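Beta-Lactamase/D-Alanine Carboxypeptidase (PDB 5EVI) probably hydrolyses the amide bond of beta-lactam antibiotics to give substituted beta-amino acids, as a member of the class C beta-lactamase family. Local coordinates at residues S257-T270 and Q299-Q311. Residues are numbered along the deposited sequence; the frame is centred on the assembly and turned at random.
Sequences SDTRIGYFKVGGMT and QKADAIEPPLAAQ
Gly262 and Leu308 exchange two backbone hydrogen bonds, Gly262 N to Leu308 O and Leu308 N to Gly262 O, both 3.0 Å. A second antiparallel pair, Lys265 with Asp302, does the same further along. Between them the pattern is interrupted on the 299-311 side, where the chain turns a corner at Glu305 and the cis-Pro306; against strand 269-271, Tyr263 and Phe264 both face Gln271 in a classic beta bulge. Ile304 N still reaches Tyr263 O at 2.9 Å, almost straight at its hydrogen (171°), although this donor is tilted 34° from the carbonyl plane of Tyr263. Water 4 donates to Tyr263 O and Ile304 O, giving the same carbonyl of Tyr263 a second partner.

Apolar packing follows this course. Ile304 CD1 lies against the backbone of Phe264, 3.7 Å from Phe264 C, with Lys265 CG and Thr270 CG2 also beside it. Ile261 turns CG2 anti to its own nitrogen, which brings that methyl 3.5 Å from Pro307 CB; the same methyl sits over one face of the Tyr263 ring near its rim. The Phe264 ring meets Ala303 through CD1 and CE1, while Thr115 and Thr117 also touch its side chain. Val266 splits its branches, CG2 to Ala301 CB and CG1 across Gln299 CB.

Beyond the Gly262-Leu308 pair, water takes over. Water 1 links Arg260 NE, in the guanidinium plane, to Gln311 O, and water 2 joins Arg260 O to Gln311 N.

Charge pairs only within 299-311, Lys300 NZ lying 2.7 Å from Asp302 OD1 in a salt bridge.

No direct side-chain hydrogen bond or salt bridge crosses between the segments, so this pairing near one end of the large antiparallel sheet probably rests on backbone bonds and apolar packing, with water 4 joining the carbonyls of Tyr263 and Ile304 and a water-mediated polar link at Arg260.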
loop_
_atom_site.group_PDB
_atom_site.type_symbol
_atom_site.label_atom_id
_atom_site.label_comp_id
_atom_site.label_asym_id
_atom_site.label_seq_id
_atom_site.Cartn_x
_atom_site.Cartn_y
_atom_site.Cartn_z
ATOM N N SER D 257 9.377 -8.531 6.524
ATOM C CA SER D 257 9.004 -9.902 6.165
ATOM C C SER D 257 7.613 -10.277 6.701
ATOM O O SER D 257 6.796 -10.899 5.990
ATOM C CB SER D 257 10.058 -10.872 6.705
ATOM O OG SER D 257 9.764 -12.195 6.326
ATOM N N ASP D 258 7.329 -9.878 7.946
ATOM C CA ASP D 258 6.048 -10.255 8.595
ATOM C C ASP D 258 4.794 -9.635 7.944
ATOM O O ASP D 258 3.699 -10.221 8.023
ATOM C CB ASP D 258 6.065 -9.979 10.114
ATOM C CG ASP D 258 7.089 -10.855 10.876
ATOM O OD1 ASP D 258 7.652 -11.789 10.250
ATOM O OD2 ASP D 258 7.338 -10.604 12.094
ATOM N N THR D 259 4.933 -8.484 7.285
ATOM C CA THR D 259 3.816 -7.927 6.510
ATOM C C THR D 259 3.414 -8.819 5.322
ATOM O O THR D 259 2.275 -8.767 4.929
ATOM C CB THR D 259 4.049 -6.485 5.998
ATOM O OG1 THR D 259 5.144 -6.460 5.065
ATOM C CG2 THR D 259 4.316 -5.506 7.166
ATOM N N ARG D 260 4.333 -9.624 4.773
ATOM C CA ARG D 260 4.029 -10.561 3.642
ATOM C C ARG D 260 3.671 -11.984 4.086
ATOM O O ARG D 260 3.719 -12.926 3.304
ATOM C CB ARG D 260 5.154 -10.568 2.599
ATOM C CG ARG D 260 5.538 -9.187 2.072
ATOM C CD ARG D 260 6.724 -9.187 1.094
ATOM N NE ARG D 260 7.797 -10.131 1.414
ATOM C CZ ARG D 260 8.876 -9.895 2.159
ATOM N NH1 ARG D 260 9.111 -8.698 2.728
ATOM N NH2 ARG D 260 9.747 -10.891 2.357
ATOM N N ILE D 261 3.355 -12.141 5.373
ATOM C CA ILE D 261 2.667 -13.331 5.877
ATOM C C ILE D 261 1.210 -13.415 5.362
ATOM O O ILE D 261 0.428 -12.474 5.498
ATOM C CB ILE D 261 2.739 -13.374 7.420
ATOM C CG1 ILE D 261 4.188 -13.643 7.855
ATOM C CG2 ILE D 261 1.787 -14.413 8.019
ATOM C CD1 ILE D 261 4.421 -13.427 9.345
ATOM N N GLY D 262 0.854 -14.586 4.834
ATOM C CA GLY D 262 -0.458 -14.822 4.254
ATOM C C GLY D 262 -1.424 -15.342 5.293
ATOM O O GLY D 262 -1.225 -16.440 5.856
ATOM N N TYR D 263 -2.481 -14.580 5.537
ATOM C CA TYR D 263 -3.448 -14.927 6.596
ATOM C C TYR D 263 -4.722 -15.567 6.044
ATOM O O TYR D 263 -5.289 -16.440 6.690
ATOM C CB TYR D 263 -3.804 -13.686 7.392
ATOM C CG TYR D 263 -2.732 -13.146 8.288
ATOM C CD1 TYR D 263 -2.525 -13.678 9.559
ATOM C CD2 TYR D 263 -1.953 -12.049 7.894
ATOM C CE1 TYR D 263 -1.547 -13.154 10.399
ATOM C CE2 TYR D 263 -0.984 -11.509 8.725
ATOM C CZ TYR D 263 -0.777 -12.068 9.972
ATOM O OH TYR D 263 0.163 -11.554 10.811
ATOM N N PHE D 264 -5.181 -15.137 4.862
ATOM C CA PHE D 264 -6.430 -15.671 4.278
ATOM C C PHE D 264 -6.329 -15.955 2.773
ATOM O O PHE D 264 -5.588 -15.281 2.050
ATOM C CB PHE D 264 -7.573 -14.681 4.537
ATOM C CG PHE D 264 -7.786 -14.373 5.987
ATOM C CD1 PHE D 264 -8.598 -15.195 6.773
ATOM C CD2 PHE D 264 -7.196 -13.270 6.572
ATOM C CE1 PHE D 264 -8.793 -14.928 8.115
ATOM C CE2 PHE D 264 -7.388 -12.990 7.917
ATOM C CZ PHE D 264 -8.193 -13.818 8.691
ATOM N N LYS D 265 -7.068 -16.967 2.313
ATOM C CA LYS D 265 -7.336 -17.162 0.886
ATOM C C LYS D 265 -8.661 -16.460 0.589
ATOM O O LYS D 265 -9.651 -16.711 1.294
ATOM C CB LYS D 265 -7.433 -18.655 0.528
ATOM C CG LYS D 265 -6.090 -19.360 0.329
ATOM C CD LYS D 265 -5.746 -19.553 -1.147
ATOM C CE LYS D 265 -4.255 -19.511 -1.423
ATOM N NZ LYS D 265 -3.392 -20.328 -0.535
ATOM N N VAL D 266 -8.668 -15.586 -0.423
ATOM C CA VAL D 266 -9.862 -14.784 -0.807
ATOM C C VAL D 266 -10.004 -14.887 -2.320
ATOM O O VAL D 266 -9.381 -14.126 -3.056
ATOM C CB VAL D 266 -9.740 -13.297 -0.376
ATOM C CG1 VAL D 266 -11.041 -12.540 -0.639
ATOM C CG2 VAL D 266 -9.384 -13.188 1.102
ATOM N N GLY D 267 -10.803 -15.846 -2.787
ATOM C CA GLY D 267 -10.763 -16.259 -4.190
ATOM C C GLY D 267 -9.359 -16.743 -4.533
ATOM O O GLY D 267 -8.767 -17.547 -3.790
ATOM N N GLY D 268 -8.801 -16.209 -5.621
ATOM C CA GLY D 268 -7.448 -16.561 -6.062
ATOM C C GLY D 268 -6.303 -15.777 -5.401
ATOM O O GLY D 268 -5.134 -16.026 -5.699
HETATM N N MSE D 269 -6.639 -14.832 -4.525
HETATM C CA MSE D 269 -5.676 -13.941 -3.876
HETATM C C MSE D 269 -5.419 -14.406 -2.469
HETATM O O MSE D 269 -6.337 -14.832 -1.779
HETATM C CB MSE D 269 -6.303 -12.542 -3.912
HETATM C CG MSE D 269 -5.727 -11.544 -2.925
HETATM SE SE MSE D 269 -6.751 -9.929 -3.331
HETATM C CE MSE D 269 -7.983 -10.128 -1.817
ATOM N N THR D 270 -4.160 -14.337 -2.035
ATOM C CA THR D 270 -3.795 -14.530 -0.636
ATOM C C THR D 270 -3.720 -13.126 -0.037
ATOM O O THR D 270 -3.067 -12.261 -0.616
ATOM C CB THR D 270 -2.443 -15.280 -0.509
ATOM O OG1 THR D 270 -2.614 -16.642 -0.918
ATOM C CG2 THR D 270 -1.914 -15.263 0.929
ATOM N N GLN D 299 -16.301 -10.419 0.343
ATOM C CA GLN D 299 -16.067 -11.756 -0.216
ATOM C C GLN D 299 -15.952 -12.740 0.926
ATOM O O GLN D 299 -15.616 -12.351 2.039
ATOM C CB GLN D 299 -14.742 -11.820 -0.991
ATOM C CG GLN D 299 -14.811 -11.415 -2.455
ATOM C CD GLN D 299 -14.812 -9.922 -2.646
ATOM O OE1 GLN D 299 -15.650 -9.377 -3.371
ATOM N NE2 GLN D 299 -13.874 -9.239 -1.989
ATOM N N LYS D 300 -16.205 -14.014 0.631
ATOM C CA LYS D 300 -15.880 -15.097 1.548
ATOM C C LYS D 300 -14.357 -15.251 1.629
ATOM O O LYS D 300 -13.650 -15.075 0.633
ATOM C CB LYS D 300 -16.506 -16.410 1.079
ATOM C CG LYS D 300 -16.180 -17.589 1.982
ATOM C CD LYS D 300 -17.276 -18.654 1.971
ATOM C CE LYS D 300 -17.096 -19.640 3.112
ATOM N NZ LYS D 300 -15.704 -20.177 3.202
ATOM N N ALA D 301 -13.869 -15.573 2.823
ATOM C CA ALA D 301 -12.452 -15.828 3.048
ATOM C C ALA D 301 -12.281 -17.100 3.870
ATOM O O ALA D 301 -13.195 -17.512 4.585
ATOM C CB ALA D 301 -11.803 -14.652 3.765
ATOM N N ASP D 302 -11.100 -17.703 3.753
ATOM C CA ASP D 302 -10.745 -18.934 4.467
ATOM C C ASP D 302 -9.412 -18.737 5.184
ATOM O O ASP D 302 -8.410 -18.410 4.547
ATOM C CB ASP D 302 -10.632 -20.096 3.485
ATOM C CG ASP D 302 -11.908 -20.326 2.697
ATOM O OD1 ASP D 302 -13.009 -20.212 3.275
ATOM O OD2 ASP D 302 -11.810 -20.631 1.495
ATOM N N ALA D 303 -9.399 -18.944 6.496
ATOM C CA ALA D 303 -8.186 -18.751 7.298
ATOM C C ALA D 303 -7.101 -19.771 6.949
ATOM O O ALA D 303 -7.367 -20.966 6.880
ATOM C CB ALA D 303 -8.511 -18.820 8.783
ATOM N N ILE D 304 -5.884 -19.278 6.722
ATOM C CA ILE D 304 -4.718 -20.132 6.549
ATOM C C ILE D 304 -4.111 -20.286 7.945
ATOM O O ILE D 304 -3.588 -19.318 8.507
ATOM C CB ILE D 304 -3.692 -19.526 5.563
ATOM C CG1 ILE D 304 -4.363 -19.135 4.235
ATOM C CG2 ILE D 304 -2.559 -20.518 5.304
ATOM C CD1 ILE D 304 -3.527 -18.223 3.360
ATOM N N GLU D 305 -4.211 -21.491 8.506
ATOM C CA GLU D 305 -3.781 -21.768 9.878
ATOM C C GLU D 305 -2.872 -23.007 9.917
ATOM O O GLU D 305 -3.319 -24.098 9.570
ATOM C CB GLU D 305 -4.996 -21.962 10.781
ATOM C CG GLU D 305 -5.784 -20.682 11.003
ATOM C CD GLU D 305 -6.920 -20.860 11.988
ATOM O OE1 GLU D 305 -8.093 -20.730 11.578
ATOM O OE2 GLU D 305 -6.636 -21.141 13.171
ATOM N N PRO D 306 -1.592 -22.847 10.320
ATOM C CA PRO D 306 -0.927 -21.598 10.725
ATOM C C PRO D 306 -0.749 -20.625 9.542
ATOM O O PRO D 306 -0.788 -21.064 8.389
ATOM C CB PRO D 306 0.428 -22.074 11.261
ATOM C CG PRO D 306 0.682 -23.363 10.559
ATOM C CD PRO D 306 -0.664 -23.994 10.347
ATOM N N PRO D 307 -0.580 -19.310 9.822
ATOM C CA PRO D 307 -0.346 -18.341 8.740
ATOM C C PRO D 307 0.845 -18.742 7.877
ATOM O O PRO D 307 1.846 -19.232 8.400
ATOM C CB PRO D 307 -0.067 -17.027 9.483
ATOM C CG PRO D 307 -0.719 -17.189 10.814
ATOM C CD PRO D 307 -0.623 -18.651 11.143
ATOM N N LEU D 308 0.715 -18.553 6.568
ATOM C CA LEU D 308 1.717 -19.008 5.617
ATOM C C LEU D 308 2.883 -18.022 5.656
ATOM O O LEU D 308 2.677 -16.805 5.608
ATOM C CB LEU D 308 1.118 -19.117 4.201
ATOM C CG LEU D 308 1.681 -20.196 3.263
ATOM C CD1 LEU D 308 1.353 -21.604 3.747
ATOM C CD2 LEU D 308 1.145 -19.981 1.853
ATOM N N ALA D 309 4.100 -18.555 5.765
ATOM C CA ALA D 309 5.328 -17.746 5.802
ATOM C C ALA D 309 5.475 -16.936 4.513
ATOM O O ALA D 309 4.859 -17.272 3.508
ATOM C CB ALA D 309 6.539 -18.651 5.987
ATOM N N ALA D 310 6.277 -15.871 4.551
ATOM C CA ALA D 310 6.581 -15.093 3.338
ATOM C C ALA D 310 6.964 -16.061 2.221
ATOM O O ALA D 310 7.782 -16.976 2.439
ATOM C CB ALA D 310 7.702 -14.094 3.588
ATOM N N GLN D 311 6.325 -15.897 1.066
ATOM C CA GLN D 311 6.511 -16.793 -0.076
ATOM C C GLN D 311 7.396 -16.108 -1.118
ATOM O O GLN D 311 6.934 -15.197 -1.821
ATOM C CB GLN D 311 5.156 -17.177 -0.680
ATOM C CG GLN D 311 4.291 -18.064 0.218
ATOM C CD GLN D 311 5.011 -19.324 0.677
ATOM O OE1 GLN D 311 5.045 -19.651 1.873
ATOM N NE2 GLN D 311 5.632 -20.012 -0.269
HETATM O O HOH W 1 7.262 -12.322 -0.419
HETATM O O HOH W 2 5.008 -13.450 0.718
HETATM O O HOH W 3 2.548 -15.702 2.640
HETATM O O HOH W 4 -4.956 -16.874 9.412
#